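Local coordinates for protein nucleoside-diphosphate-sugar epimerase (Pseudomonas aeruginosa, PDB 2X4G) that probably acts on nucleoside-diphosphate sugars with a bound nicotinamide dinucleotide, as an extended short-chain dehydrogenase of the epimerase/dehydratase family, at residues A[42-45]-A[46-50]; A[166-169]-A[170-174]; A[328-331]-A[332-336]. All coordinates share one frame; numbering follows the deposited sequence.

Interaction 1 of 3, residues A[42-45]-A[46-50]; sequences LIHR and PSSQI
Arg45 O is gripped by three donors: Ser48 N at 3.0 Å, Ser48 OG and His44 ND1. The backbone bond closes a type I turn from Arg45 to Ser48 just past strand 39-44, the second strand of the Rossmann-type sheet. Ser48 OG lies 3.0 Å from Arg45 O in the carbonyl plane, carried there by a chi1 of 79° that sets the hydroxyl between its own backbone N and carbonyl carbon. The imidazole gives its ND1 hydrogen to Arg45 O at 2.9 Å, with the oxygen near the ring plane and the donor well above the carbonyl plane. One face of the same ring is covered by Ile50, whose CG2 sits 3.8 Å from the ring centroid, almost on the normal, in a CH-pi contact. The other branch of Ile50 reaches back to the strand, where CG1 meets Leu42 CD1 at 3.9 Å. Ile50 also touches Thr22 in the loop after strand 15-19, and His44 touches Cys60 and Val62 of strand 59-62, the parallel neighbour. The bond to the carbonyl is consistent with a hydrogen on ND1, and together with the isoleucine over the face it would restrict rotation of the imidazole.

Interaction 2 of 3, residues A[166-169]-A[170-174]; sequences AREQ and ARNGL
The last turn of helix 154-171 keeps its i to i+4 bonding through Arg171 N to Arg167 O and Asn172 N to Glu168 O, then changes pattern as Leu174 N reaches Gln169 O at 2.9 Å. Gly173, with a phi of 92°, turns the chain out of the helix, and its N bonds to Ala170 O. Past it, Leu174 comes back beside Gln169, the two side chains pointing the same way: Leu174 CD2 lies 3.9 Å from Gln169 CB, with the amide oxygen close by. The glutamine reaches this position by bending at chi2 (-71°). Leu174 and Gln169 both touch Tyr110 of helix 98-116, and Leu174 also meets Leu114 there.

On another side of the helix Arg171 folds back along the preceding turn. A face of its guanidinium lies over the backbone of Arg167 and Glu168, with Arg171 NH1 3.7 Å from Glu168 CB. Arg171 NH2 comes within 4.2 Å of Arg167 NE, but acidic groups probably offset this meeting of like charges: Arg167 forms salt bridges with Asp163 and Glu164, and Glu164 makes a long, weak ion pair with Arg171. A 6→1 bond enclosing a 5→2 bond, with a glycine of positive phi, defines a Schellman motif, here ending a Rossmann-domain helix before the chain enters strand 176-185.

Interaction 3 of 3, residues A[328-331]-A[332-336]; sequences LRAI and DWFRD
Ile331, Asp332 and Ala330 are the residues most covered in this turn of helix 323-336; Ile331 and Ala330 meet the following turn, whereas Asp332 reaches back to Leu328. Ile331 lies beside Arg335, one turn on, and the two side chains point the same way. Its CG2 branch, anti to the backbone N, approaches the guanidinium obliquely, 3.6 Å from Arg335 NH1, while the arginine bends at chi3 (-86°) to bring the group alongside. Leu258 and Leu259 of helix 248-259 also pack on Ile331, and Leu259 touches Arg335. Ile331 thus packs against helix 248-259 as well as against the arginine.

Asp332 connects in both directions along the helix. Its N donates to Leu328 O at 2.9 Å, and its carboxylate turns toward Arg335, where OD1 and NH1 form a long salt bridge of 3.6 Å. Arg335 is thus approached by both a methyl group and an acid from the preceding turn.

Ala330 meets Phe334 mainly through its carbonyl: Ala330 O accepts the backbone N of Phe334 at 2.9 Å, nearly along the C=O axis, and the phenyl ring lies obliquely beside the same group. Ala330 CB adds a loose apolar contact with Phe334 CE2 at 4.3 Å. Ile198 of helix 196-202 touches Ala330, Ile331 and Phe334, and the phenyl ring meets Tyr339 with the planes inclined at about 60°. On another side, Arg329 NH1 forms a salt bridge with Asp218. The pattern is that of an amphipathic alpha-helix near the C terminus, with i to i+4 backbone bonds and an apolar side packed against helices 196-202 and 248-259.

From the N terminus, interaction 1 comes first, rounding the end of strand 39-44 on the way to strand 59-62. Interaction 2 follows at the C-terminal end of helix 154-171, where the chain passes into strand 176-185. Both belong to the Rossmann-type part of the fold: interaction 1 continues from a strand of its largely parallel core, and interaction 2 ends a helix that packs against it, their centres about 27 Å apart. Interaction 3 lies in helix 323-336, packed against helices 196-202 and 248-259. Each is local, closing only a turn, and the three run in series without nesting or crossing. Interactions 2 and 3 are on opposite sides of the chain's centre, whereas interactions 1 and 3 approach to about 11 Å between nearest atoms.

Interaction 1 of 3, residues A[42-45]-A[46-50]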
loop_
_atom_site.group_PDB
_atom_site.type_symbol
_atom_site.label_atom_id
_atom_site.label_comp_id
_atom_site.label_asym_id
_atom_site.label_seq_id
_atom_site.Cartn_x
_atom_site.Cartn_y
_atom_site.Cartn_z
ATOM N N LEU A 42 -6.940 33.689 13.627
ATOM C CA LEU A 42 -6.956 32.383 12.979
ATOM C C LEU A 42 -6.944 32.574 11.465
ATOM O O LEU A 42 -7.892 33.128 10.888
ATOM C CB LEU A 42 -8.210 31.597 13.368
ATOM C CG LEU A 42 -8.453 31.381 14.848
ATOM C CD1 LEU A 42 -9.700 30.537 15.065
ATOM C CD2 LEU A 42 -7.218 30.748 15.477
ATOM N N ILE A 43 -5.861 32.141 10.826
ATOM C CA ILE A 43 -5.763 32.182 9.379
ATOM C C ILE A 43 -6.223 30.824 8.861
ATOM O O ILE A 43 -5.601 29.823 9.153
ATOM C CB ILE A 43 -4.327 32.494 8.921
ATOM C CG1 ILE A 43 -3.866 33.860 9.467
ATOM C CG2 ILE A 43 -4.234 32.510 7.392
ATOM C CD1 ILE A 43 -2.379 34.100 9.316
ATOM N N HIS A 44 -7.321 30.802 8.110
ATOM C CA HIS A 44 -7.906 29.552 7.629
ATOM C C HIS A 44 -8.248 29.556 6.160
ATOM O O HIS A 44 -8.475 30.611 5.553
ATOM C CB HIS A 44 -9.192 29.271 8.376
ATOM C CG HIS A 44 -10.275 30.266 8.116
ATOM N ND1 HIS A 44 -11.244 30.078 7.153
ATOM C CD2 HIS A 44 -10.566 31.439 8.717
ATOM C CE1 HIS A 44 -12.075 31.103 7.157
ATOM N NE2 HIS A 44 -11.688 31.941 8.102
ATOM N N ARG A 45 -8.327 28.369 5.578
ATOM C CA ARG A 45 -8.755 28.295 4.187
ATOM C C ARG A 45 -10.288 28.392 4.126
ATOM O O ARG A 45 -10.977 28.105 5.104
ATOM C CB ARG A 45 -8.157 27.076 3.494
ATOM C CG ARG A 45 -8.623 25.744 3.943
ATOM C CD ARG A 45 -7.697 24.670 3.341
ATOM N NE ARG A 45 -6.499 24.476 4.159
ATOM C CZ ARG A 45 -5.487 23.647 3.869
ATOM N NH1 ARG A 45 -5.495 22.925 2.740
ATOM N NH2 ARG A 45 -4.450 23.543 4.713
ATOM N N PRO A 46 -10.824 28.862 3.004
ATOM C CA PRO A 46 -12.248 29.153 2.988
ATOM C C PRO A 46 -13.118 27.921 3.206
ATOM O O PRO A 46 -14.193 28.024 3.783
ATOM C CB PRO A 46 -12.466 29.746 1.591
ATOM C CG PRO A 46 -11.326 29.292 0.799
ATOM C CD PRO A 46 -10.185 29.190 1.725
ATOM N N SER A 47 -12.643 26.765 2.769
ATOM C CA SER A 47 -13.365 25.509 2.990
ATOM C C SER A 47 -13.391 25.029 4.441
ATOM O O SER A 47 -14.190 24.163 4.782
ATOM C CB SER A 47 -12.745 24.388 2.152
ATOM O OG SER A 47 -11.646 23.805 2.842
ATOM N N SER A 48 -12.502 25.536 5.283
ATOM C CA SER A 48 -12.316 24.934 6.599
ATOM C C SER A 48 -13.388 25.398 7.560
ATOM O O SER A 48 -13.910 26.508 7.431
ATOM C CB SER A 48 -10.972 25.313 7.185
ATOM O OG SER A 48 -11.078 26.624 7.699
ATOM N N GLN A 49 -13.677 24.571 8.555
ATOM C CA GLN A 49 -14.767 24.860 9.457
ATOM C C GLN A 49 -14.302 25.447 10.783
ATOM O O GLN A 49 -14.333 24.836 11.850
ATOM C CB GLN A 49 -15.628 23.641 9.659
ATOM C CG GLN A 49 -17.043 24.092 9.783
ATOM C CD GLN A 49 -18.013 22.989 9.605
ATOM O OE1 GLN A 49 -17.849 22.117 8.727
ATOM N NE2 GLN A 49 -19.061 23.007 10.431
ATOM N N ILE A 50 -13.903 26.695 10.656
ATOM C CA ILE A 50 -13.252 27.434 11.682
ATOM C C ILE A 50 -14.285 27.911 12.718
ATOM O O ILE A 50 -13.931 28.236 13.838
ATOM C CB ILE A 50 -12.462 28.582 11.003
ATOM C CG1 ILE A 50 -11.249 28.990 11.853
ATOM C CG2 ILE A 50 -13.390 29.746 10.624
ATOM C CD1 ILE A 50 -10.202 27.896 12.007
#

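Interaction 2 of 3, residues A[166-169]-A[170-174]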
loop_
_atom_site.group_PDB
_atom_site.type_symbol
_atom_site.label_atom_id
_atom_site.label_comp_id
_atom_site.label_asym_id
_atom_site.label_seq_id
_atom_site.Cartn_x
_atom_site.Cartn_y
_atom_site.Cartn_z
ATOM N N ALA A 166 12.881 25.018 7.280
ATOM C CA ALA A 166 12.680 25.989 8.357
ATOM C C ALA A 166 14.017 26.575 8.845
ATOM O O ALA A 166 14.173 27.799 8.944
ATOM C CB ALA A 166 11.889 25.363 9.514
ATOM N N ARG A 167 14.989 25.711 9.118
ATOM C CA ARG A 167 16.310 26.180 9.546
ATOM C C ARG A 167 16.930 27.097 8.486
ATOM O O ARG A 167 17.607 28.073 8.818
ATOM C CB ARG A 167 17.250 25.001 9.829
ATOM C CG ARG A 167 16.757 24.052 10.916
ATOM C CD ARG A 167 17.869 23.248 11.553
ATOM N NE ARG A 167 18.728 22.589 10.565
ATOM C CZ ARG A 167 18.408 21.492 9.870
ATOM N NH1 ARG A 167 17.225 20.896 10.023
ATOM N NH2 ARG A 167 19.276 20.976 9.009
ATOM N N GLU A 168 16.687 26.761 7.219
ATOM C CA GLU A 168 17.185 27.494 6.057
ATOM C C GLU A 168 16.604 28.906 6.013
ATOM O O GLU A 168 17.307 29.854 5.697
ATOM C CB GLU A 168 16.848 26.669 4.806
ATOM C CG GLU A 168 17.112 27.250 3.409
ATOM C CD GLU A 168 16.324 26.460 2.314
ATOM O OE1 GLU A 168 15.180 26.868 1.971
ATOM O OE2 GLU A 168 16.823 25.405 1.836
ATOM N N GLN A 169 15.335 29.055 6.370
ATOM C CA GLN A 169 14.734 30.382 6.486
ATOM C C GLN A 169 15.341 31.179 7.660
ATOM O O GLN A 169 15.551 32.386 7.560
ATOM C CB GLN A 169 13.217 30.276 6.681
ATOM C CG GLN A 169 12.457 29.489 5.608
ATOM C CD GLN A 169 12.376 30.208 4.267
ATOM O OE1 GLN A 169 12.082 31.399 4.201
ATOM N NE2 GLN A 169 12.622 29.473 3.192
ATOM N N ALA A 170 15.602 30.508 8.779
ATOM C CA ALA A 170 16.266 31.146 9.916
ATOM C C ALA A 170 17.621 31.671 9.472
ATOM O O ALA A 170 17.912 32.861 9.604
ATOM C CB ALA A 170 16.430 30.168 11.061
ATOM N N ARG A 171 18.433 30.778 8.916
ATOM C CA ARG A 171 19.761 31.137 8.423
ATOM C C ARG A 171 19.716 32.336 7.497
ATOM O O ARG A 171 20.635 33.146 7.511
ATOM C CB ARG A 171 20.415 29.963 7.684
ATOM C CG ARG A 171 21.323 29.097 8.554
ATOM C CD ARG A 171 22.011 28.003 7.737
ATOM N NE ARG A 171 21.342 26.706 7.898
ATOM C CZ ARG A 171 20.599 26.075 6.982
ATOM N NH1 ARG A 171 20.381 26.582 5.765
ATOM N NH2 ARG A 171 20.059 24.897 7.296
ATOM N N ASN A 172 18.656 32.447 6.695
ATOM C CA ASN A 172 18.503 33.560 5.747
ATOM C C ASN A 172 17.817 34.806 6.323
ATOM O O ASN A 172 17.349 35.659 5.564
ATOM C CB ASN A 172 17.739 33.085 4.510
ATOM C CG ASN A 172 18.535 32.080 3.664
ATOM O OD1 ASN A 172 19.710 31.786 3.921
ATOM N ND2 ASN A 172 17.878 31.553 2.638
ATOM N N GLY A 173 17.755 34.911 7.654
ATOM C CA GLY A 173 17.293 36.125 8.329
ATOM C C GLY A 173 15.804 36.168 8.641
ATOM O O GLY A 173 15.262 37.225 8.963
ATOM N N LEU A 174 15.127 35.032 8.547
ATOM C CA LEU A 174 13.707 34.993 8.875
ATOM C C LEU A 174 13.602 34.570 10.352
ATOM O O LEU A 174 14.408 33.778 10.804
ATOM C CB LEU A 174 12.965 34.035 7.925
ATOM C CG LEU A 174 11.514 34.405 7.583
ATOM C CD1 LEU A 174 11.406 35.828 6.998
ATOM C CD2 LEU A 174 10.889 33.386 6.637
#

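Interaction 3 of 3, residues A[328-331]-A[332-336]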
loop_
_atom_site.group_PDB
_atom_site.type_symbol
_atom_site.label_atom_id
_atom_site.label_comp_id
_atom_site.label_asym_id
_atom_site.label_seq_id
_atom_site.Cartn_x
_atom_site.Cartn_y
_atom_site.Cartn_z
ATOM N N LEU A 328 -7.752 9.553 29.446
ATOM C CA LEU A 328 -9.190 9.599 29.789
ATOM C C LEU A 328 -9.935 10.756 29.122
ATOM O O LEU A 328 -11.120 10.634 28.816
ATOM C CB LEU A 328 -9.418 9.641 31.298
ATOM C CG LEU A 328 -9.510 8.247 31.933
ATOM C CD1 LEU A 328 -9.384 8.298 33.445
ATOM C CD2 LEU A 328 -10.807 7.576 31.525
ATOM N N ARG A 329 -9.257 11.867 28.886
ATOM C CA ARG A 329 -9.932 13.055 28.401
ATOM C C ARG A 329 -10.190 12.859 26.919
ATOM O O ARG A 329 -11.244 13.231 26.401
ATOM C CB ARG A 329 -9.061 14.273 28.642
ATOM C CG ARG A 329 -9.804 15.576 28.796
ATOM C CD ARG A 329 -8.838 16.744 28.855
ATOM N NE ARG A 329 -7.926 16.585 29.990
ATOM C CZ ARG A 329 -6.590 16.622 29.937
ATOM N NH1 ARG A 329 -5.921 16.859 28.805
ATOM N NH2 ARG A 329 -5.910 16.438 31.057
ATOM N N ALA A 330 -9.215 12.253 26.251
ATOM C CA ALA A 330 -9.356 11.826 24.877
ATOM C C ALA A 330 -10.479 10.814 24.775
ATOM O O ALA A 330 -11.415 10.976 23.988
ATOM C CB ALA A 330 -8.050 11.228 24.372
ATOM N N ILE A 331 -10.394 9.767 25.581
ATOM C CA ILE A 331 -11.429 8.753 25.592
ATOM C C ILE A 331 -12.809 9.372 25.712
ATOM O O ILE A 331 -13.680 9.017 24.963
ATOM C CB ILE A 331 -11.211 7.707 26.702
ATOM C CG1 ILE A 331 -10.099 6.746 26.283
ATOM C CG2 ILE A 331 -12.493 6.902 26.950
ATOM C CD1 ILE A 331 -9.643 5.820 27.389
ATOM N N ASP A 332 -13.003 10.307 26.623
ATOM C CA ASP A 332 -14.321 10.915 26.819
ATOM C C ASP A 332 -14.791 11.759 25.634
ATOM O O ASP A 332 -15.970 11.714 25.246
ATOM C CB ASP A 332 -14.331 11.783 28.081
ATOM C CG ASP A 332 -14.316 10.958 29.352
ATOM O OD1 ASP A 332 -14.658 9.749 29.305
ATOM O OD2 ASP A 332 -13.957 11.523 30.405
ATOM N N TRP A 333 -13.875 12.536 25.070
ATOM C CA TRP A 333 -14.184 13.301 23.890
ATOM C C TRP A 333 -14.657 12.359 22.772
ATOM O O TRP A 333 -15.694 12.602 22.141
ATOM C CB TRP A 333 -12.987 14.152 23.457
ATOM C CG TRP A 333 -13.402 15.171 22.493
ATOM C CD1 TRP A 333 -13.938 16.398 22.763
ATOM C CD2 TRP A 333 -13.367 15.054 21.084
ATOM N NE1 TRP A 333 -14.226 17.071 21.590
ATOM C CE2 TRP A 333 -13.890 16.261 20.542
ATOM C CE3 TRP A 333 -12.949 14.052 20.214
ATOM C CZ2 TRP A 333 -14.004 16.480 19.166
ATOM C CZ3 TRP A 333 -13.072 14.272 18.831
ATOM C CH2 TRP A 333 -13.596 15.477 18.330
ATOM N N PHE A 334 -13.924 11.273 22.539
ATOM C CA PHE A 334 -14.289 10.358 21.463
ATOM C C PHE A 334 -15.662 9.758 21.690
ATOM O O PHE A 334 -16.434 9.601 20.755
ATOM C CB PHE A 334 -13.254 9.239 21.306
ATOM C CG PHE A 334 -11.955 9.692 20.707
ATOM C CD1 PHE A 334 -11.931 10.575 19.626
ATOM C CD2 PHE A 334 -10.766 9.234 21.202
ATOM C CE1 PHE A 334 -10.756 10.992 19.075
ATOM C CE2 PHE A 334 -9.569 9.656 20.643
ATOM C CZ PHE A 334 -9.568 10.540 19.575
ATOM N N ARG A 335 -15.958 9.436 22.942
ATOM C CA ARG A 335 -17.210 8.826 23.299
ATOM C C ARG A 335 -18.392 9.790 23.117
ATOM O O ARG A 335 -19.401 9.407 22.537
ATOM C CB ARG A 335 -17.142 8.309 24.739
ATOM C CG ARG A 335 -18.235 7.290 25.064
ATOM C CD ARG A 335 -18.110 6.757 26.486
ATOM N NE ARG A 335 -17.195 5.610 26.588
ATOM C CZ ARG A 335 -16.153 5.522 27.422
ATOM N NH1 ARG A 335 -15.850 6.516 28.262
ATOM N NH2 ARG A 335 -15.408 4.423 27.422
ATOM N N ASP A 336 -18.279 11.030 23.587
ATOM C CA ASP A 336 -19.391 11.987 23.471
ATOM C C ASP A 336 -19.753 12.265 22.017
ATOM O O ASP A 336 -20.908 12.585 21.696
ATOM C CB ASP A 336 -19.061 13.312 24.157
ATOM C CG ASP A 336 -18.823 13.145 25.642
ATOM O OD1 ASP A 336 -17.916 13.820 26.196
ATOM O OD2 ASP A 336 -19.527 12.301 26.256
#